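Local atomic coordinates of DUF871 domain-containing protein (Enterococcus faecalis, PDB entry 2P0O), a protein that is of unproven function but probably hydrolyses glycosides of 6-phospho-N-acetylmuramic acid, using a TIM-barrel domain joined to a cyclophilin-like domain. Residues 12-17 / 52-57; 256-261 / 334-339. All blocks are in the same frame, centred on the assembly; numbering follows the deposited sequence.

Contact 1 of 2, residues 12-17 / 52-57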
# COMPACT_ATOMS: atom_id res chain seq x y z
N GLY A 12 7.60 -13.23 -16.32
CA GLY A 12 8.37 -14.47 -16.40
C GLY A 12 7.44 -15.65 -16.60
O GLY A 12 7.87 -16.79 -16.78
N GLU A 13 6.15 -15.36 -16.59
CA GLU A 13 5.12 -16.37 -16.82
C GLU A 13 4.06 -15.79 -17.79
O GLU A 13 3.97 -14.57 -17.97
CB GLU A 13 4.52 -16.79 -15.46
CG GLU A 13 5.44 -17.71 -14.58
CD GLU A 13 6.16 -17.00 -13.40
OE1 GLU A 13 5.67 -15.96 -12.88
OE2 GLU A 13 7.23 -17.52 -12.96
N GLU A 14 3.28 -16.65 -18.43
CA GLU A 14 2.23 -16.18 -19.35
C GLU A 14 1.12 -15.47 -18.56
O GLU A 14 0.79 -15.90 -17.44
CB GLU A 14 1.67 -17.33 -20.20
CG GLU A 14 0.60 -16.92 -21.23
CD GLU A 14 1.07 -15.84 -22.22
OE1 GLU A 14 1.72 -16.20 -23.24
OE2 GLU A 14 0.76 -14.64 -21.97
N ILE A 15 0.62 -14.36 -19.10
CA ILE A 15 -0.40 -13.55 -18.41
C ILE A 15 -1.72 -14.32 -18.32
O ILE A 15 -2.42 -14.43 -19.31
CB ILE A 15 -0.64 -12.16 -19.08
CG1 ILE A 15 0.69 -11.44 -19.35
CG2 ILE A 15 -1.53 -11.29 -18.19
CD1 ILE A 15 0.54 -10.09 -20.06
N THR A 16 -2.01 -14.85 -17.13
CA THR A 16 -3.23 -15.63 -16.88
C THR A 16 -4.47 -14.76 -16.90
O THR A 16 -4.36 -13.51 -16.87
CB THR A 16 -3.18 -16.34 -15.52
OG1 THR A 16 -3.07 -15.35 -14.49
CG2 THR A 16 -2.00 -17.30 -15.43
N ASN A 17 -5.66 -15.41 -16.91
CA ASN A 17 -6.91 -14.65 -16.82
C ASN A 17 -7.09 -14.07 -15.42
O ASN A 17 -7.56 -12.92 -15.26
CB ASN A 17 -8.08 -15.53 -17.25
CG ASN A 17 -7.94 -15.96 -18.71
OD1 ASN A 17 -7.25 -15.30 -19.50
ND2 ASN A 17 -8.60 -17.07 -19.08
N LEU A 52 4.86 -8.37 -23.34
CA LEU A 52 4.86 -6.93 -23.09
C LEU A 52 3.85 -6.23 -23.95
O LEU A 52 3.22 -5.30 -23.48
CB LEU A 52 6.25 -6.34 -23.32
CG LEU A 52 6.70 -5.00 -22.63
CD1 LEU A 52 6.63 -5.05 -21.10
CD2 LEU A 52 8.12 -4.62 -23.07
N THR A 53 3.67 -6.70 -25.24
CA THR A 53 2.66 -6.19 -26.12
C THR A 53 1.27 -6.47 -25.56
O THR A 53 0.38 -5.63 -25.66
CB THR A 53 2.81 -6.70 -27.61
OG1 THR A 53 4.18 -6.47 -28.04
CG2 THR A 53 1.81 -5.95 -28.55
N ASP A 54 1.07 -7.66 -24.96
CA ASP A 54 -0.26 -8.02 -24.28
C ASP A 54 -0.51 -7.13 -23.05
O ASP A 54 -1.65 -6.68 -22.82
CB ASP A 54 -0.28 -9.48 -23.80
CG ASP A 54 -0.14 -10.48 -24.93
OD1 ASP A 54 -0.74 -10.28 -26.04
OD2 ASP A 54 0.59 -11.50 -24.70
N LEU A 55 0.53 -6.89 -22.25
CA LEU A 55 0.36 -6.12 -21.01
C LEU A 55 0.07 -4.62 -21.28
O LEU A 55 -0.85 -4.04 -20.70
CB LEU A 55 1.57 -6.28 -20.05
CG LEU A 55 1.55 -5.37 -18.79
CD1 LEU A 55 0.38 -5.71 -17.91
CD2 LEU A 55 2.85 -5.39 -17.97
N GLY A 56 0.87 -4.02 -22.18
CA GLY A 56 0.62 -2.65 -22.65
C GLY A 56 -0.80 -2.45 -23.15
O GLY A 56 -1.38 -1.37 -22.95
N ALA A 57 -1.36 -3.50 -23.78
CA ALA A 57 -2.73 -3.42 -24.29
C ALA A 57 -3.70 -3.32 -23.12
O ALA A 57 -4.59 -2.46 -23.11
CB ALA A 57 -3.05 -4.62 -25.19
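Glu14 is the first side chain within 12-17 to come near helix 48-62: its OE2 stands 4.2 Å from Asp54 OD2, the carboxylate planes turned 56° apart. The two acids run nearly at right angles and share no bond, so the approach probably costs some electrostatic energy. Each has relief close by: Asp54 OD2 takes a weak hydrogen bond from Gln50, while the Glu14 chain, bent at its second torsion (chi2 57°), curls back to accept the amide of the next residue. That bond, 2.9 Å from Ile15 N to Glu14 OE2, is markedly bent and arrives on the anti side, 28° out of the carboxylate plane.

Ile15 carries most of the contact. Its CD1 lies 3.9 Å from Asp54 CB and equally close to Leu55 CB, resting on the apolar base of the acid and the stem of the leucine. Ile20 of helix 17-28 also packs on this partly exposed residue, so an apolar side chain bridges two helices. Thr16 occupies the N-cap position of helix 17-28, its OG1 hydrogen-bonded to Thr19 OG1. Such packing is typical of the beta/alpha (TIM) barrel, where beta-alpha loops and neighbouring helices surround the strands.

Contact 2 of 2, residues 256-261 / 334-339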
# COMPACT_ATOMS: atom_id res chain seq x y z
N LYS A 256 -23.70 -5.45 19.08
CA LYS A 256 -24.41 -4.76 18.00
C LYS A 256 -24.30 -3.25 18.07
O LYS A 256 -24.35 -2.58 17.04
CB LYS A 256 -25.89 -5.16 17.97
CG LYS A 256 -26.05 -6.66 17.83
CD LYS A 256 -27.23 -7.09 16.95
CE LYS A 256 -26.90 -8.46 16.33
NZ LYS A 256 -25.43 -8.52 15.93
N ARG A 257 -24.16 -2.72 19.28
CA ARG A 257 -23.94 -1.31 19.46
C ARG A 257 -22.62 -0.92 18.88
O ARG A 257 -22.46 0.20 18.40
CB ARG A 257 -23.92 -0.92 20.94
CG ARG A 257 -25.20 -0.39 21.45
CD ARG A 257 -24.98 0.32 22.75
NE ARG A 257 -26.27 0.59 23.38
CZ ARG A 257 -26.59 1.70 24.03
NH1 ARG A 257 -27.81 1.83 24.55
NH2 ARG A 257 -25.69 2.69 24.17
N ILE A 258 -21.63 -1.80 18.98
CA ILE A 258 -20.32 -1.40 18.51
C ILE A 258 -19.99 -1.75 17.07
O ILE A 258 -19.09 -1.16 16.50
CB ILE A 258 -19.13 -1.70 19.52
CG1 ILE A 258 -18.27 -2.93 19.18
CG2 ILE A 258 -19.55 -1.57 21.02
CD1 ILE A 258 -18.80 -3.98 18.45
N LEU A 259 -20.72 -2.70 16.49
CA LEU A 259 -20.56 -3.02 15.07
C LEU A 259 -21.13 -1.85 14.24
O LEU A 259 -22.14 -1.28 14.62
CB LEU A 259 -21.27 -4.33 14.73
CG LEU A 259 -20.65 -5.65 15.26
CD1 LEU A 259 -21.58 -6.81 15.03
CD2 LEU A 259 -19.25 -5.96 14.65
N GLY A 260 -20.48 -1.50 13.13
CA GLY A 260 -20.89 -0.36 12.31
C GLY A 260 -19.81 0.72 12.21
O GLY A 260 -18.65 0.50 12.58
N THR A 261 -20.22 1.91 11.75
CA THR A 261 -19.32 3.03 11.52
C THR A 261 -19.23 3.96 12.71
O THR A 261 -20.25 4.38 13.26
CB THR A 261 -19.76 3.85 10.29
OG1 THR A 261 -19.78 2.99 9.16
CG2 THR A 261 -18.78 5.01 9.99
N THR A 334 -15.74 -4.59 28.50
CA THR A 334 -14.91 -5.02 27.38
C THR A 334 -15.77 -5.90 26.50
O THR A 334 -16.34 -6.87 26.99
CB THR A 334 -13.67 -5.80 27.87
OG1 THR A 334 -14.09 -6.72 28.90
CG2 THR A 334 -12.66 -4.84 28.49
N ILE A 335 -15.88 -5.55 25.22
CA ILE A 335 -16.87 -6.17 24.33
C ILE A 335 -16.20 -7.16 23.41
O ILE A 335 -16.61 -8.30 23.30
CB ILE A 335 -17.60 -5.13 23.41
CG1 ILE A 335 -18.10 -3.91 24.21
CG2 ILE A 335 -18.73 -5.82 22.60
CD1 ILE A 335 -18.98 -4.31 25.38
N THR A 336 -15.19 -6.71 22.68
CA THR A 336 -14.47 -7.59 21.78
C THR A 336 -13.12 -6.94 21.54
O THR A 336 -12.77 -5.96 22.22
CB THR A 336 -15.29 -7.87 20.48
OG1 THR A 336 -14.51 -8.65 19.59
CG2 THR A 336 -15.67 -6.58 19.75
N ARG A 337 -12.37 -7.46 20.57
CA ARG A 337 -11.05 -6.99 20.24
C ARG A 337 -10.83 -6.97 18.73
O ARG A 337 -11.22 -7.92 18.06
CB ARG A 337 -10.01 -7.91 20.88
CG ARG A 337 -8.62 -7.25 20.97
CD ARG A 337 -7.65 -8.04 21.82
NE ARG A 337 -6.35 -7.38 21.76
CZ ARG A 337 -5.18 -7.94 22.08
NH1 ARG A 337 -5.12 -9.18 22.57
NH2 ARG A 337 -4.07 -7.22 21.93
N ILE A 338 -10.18 -5.93 18.20
CA ILE A 338 -9.74 -5.93 16.81
C ILE A 338 -8.84 -7.11 16.49
O ILE A 338 -7.93 -7.41 17.22
CB ILE A 338 -8.90 -4.64 16.45
CG1 ILE A 338 -9.65 -3.36 16.87
CG2 ILE A 338 -8.48 -4.68 14.95
CD1 ILE A 338 -10.97 -3.14 16.10
N ILE A 339 -9.12 -7.75 15.37
CA ILE A 339 -8.37 -8.90 14.86
C ILE A 339 -6.88 -8.55 14.74
O ILE A 339 -6.53 -7.45 14.31
CB ILE A 339 -9.02 -9.35 13.48
CG1 ILE A 339 -10.33 -10.10 13.75
CG2 ILE A 339 -8.10 -10.15 12.57
CD1 ILE A 339 -10.33 -11.00 14.95
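Ile258, at the end of the short helix 255-258, points its two apolar branches at two successive residues of strand 332-337. Its CG2 methyl meets the CG1 methylene of Ile335 at 4.2 Å, while CD1, at the tip of the other branch, comes within 4.3 Å of the Thr336 CG2 methyl. One isoleucine thus spans a pair of neighbours that would normally lie on opposite faces of a strand. They share a face because the strand carries a classic beta bulge here: Ile335 and Thr336 both stand against Val305 of strand 304-308, with the psi of Ile335 turned to -54°.

The torsions assign each group its place. In Ile335, CG1 sits anti to the carbonyl carbon (chi1 -48°), which presents the methylene to the helix. Thr336 divides its two branches: the hydroxyl bonds to Ala248 O, and the methyl is left to face Ile258, which is why a threonine fits a mostly apolar seam. In Ile258 the CG1 branch nearly eclipses the carbonyl carbon (chi1 103°), an unusual and possibly poorly defined conformation, so the CD1 contact is tentative. Val305 touches Ile258 as well, and Val247 lies against Thr336.

No hydrogen bond crosses between 256-261 and 334-339, and all three touching residues are buried. The chemistry therefore implies cohesion by dispersion and the exclusion of water, with the Thr336 hydroxyl satisfied from strand 242-247's following loop rather than from the helix.

In the fold
Contacts 1 and 2 belong to different parts of the chain, the TIM-barrel domain and the cyclophilin-like domain, and follow one another in sequence. Their centres are 43 Å apart on opposite sides of the chain's centre; about 28 Å separates their nearest atoms, and the two do not touch. Contact 1 lies on the outer flank of the barrel, where the loop leaving the first strand meets the second helix; in TIM-barrel enzymes the active site lies at the C-terminal ends of the strands, and nothing places these residues in it. Contact 2 joins a short helix to a four-stranded antiparallel sheet. The sodium ion, held by Met211, Asp213 and Val216, uses residues of neither contact.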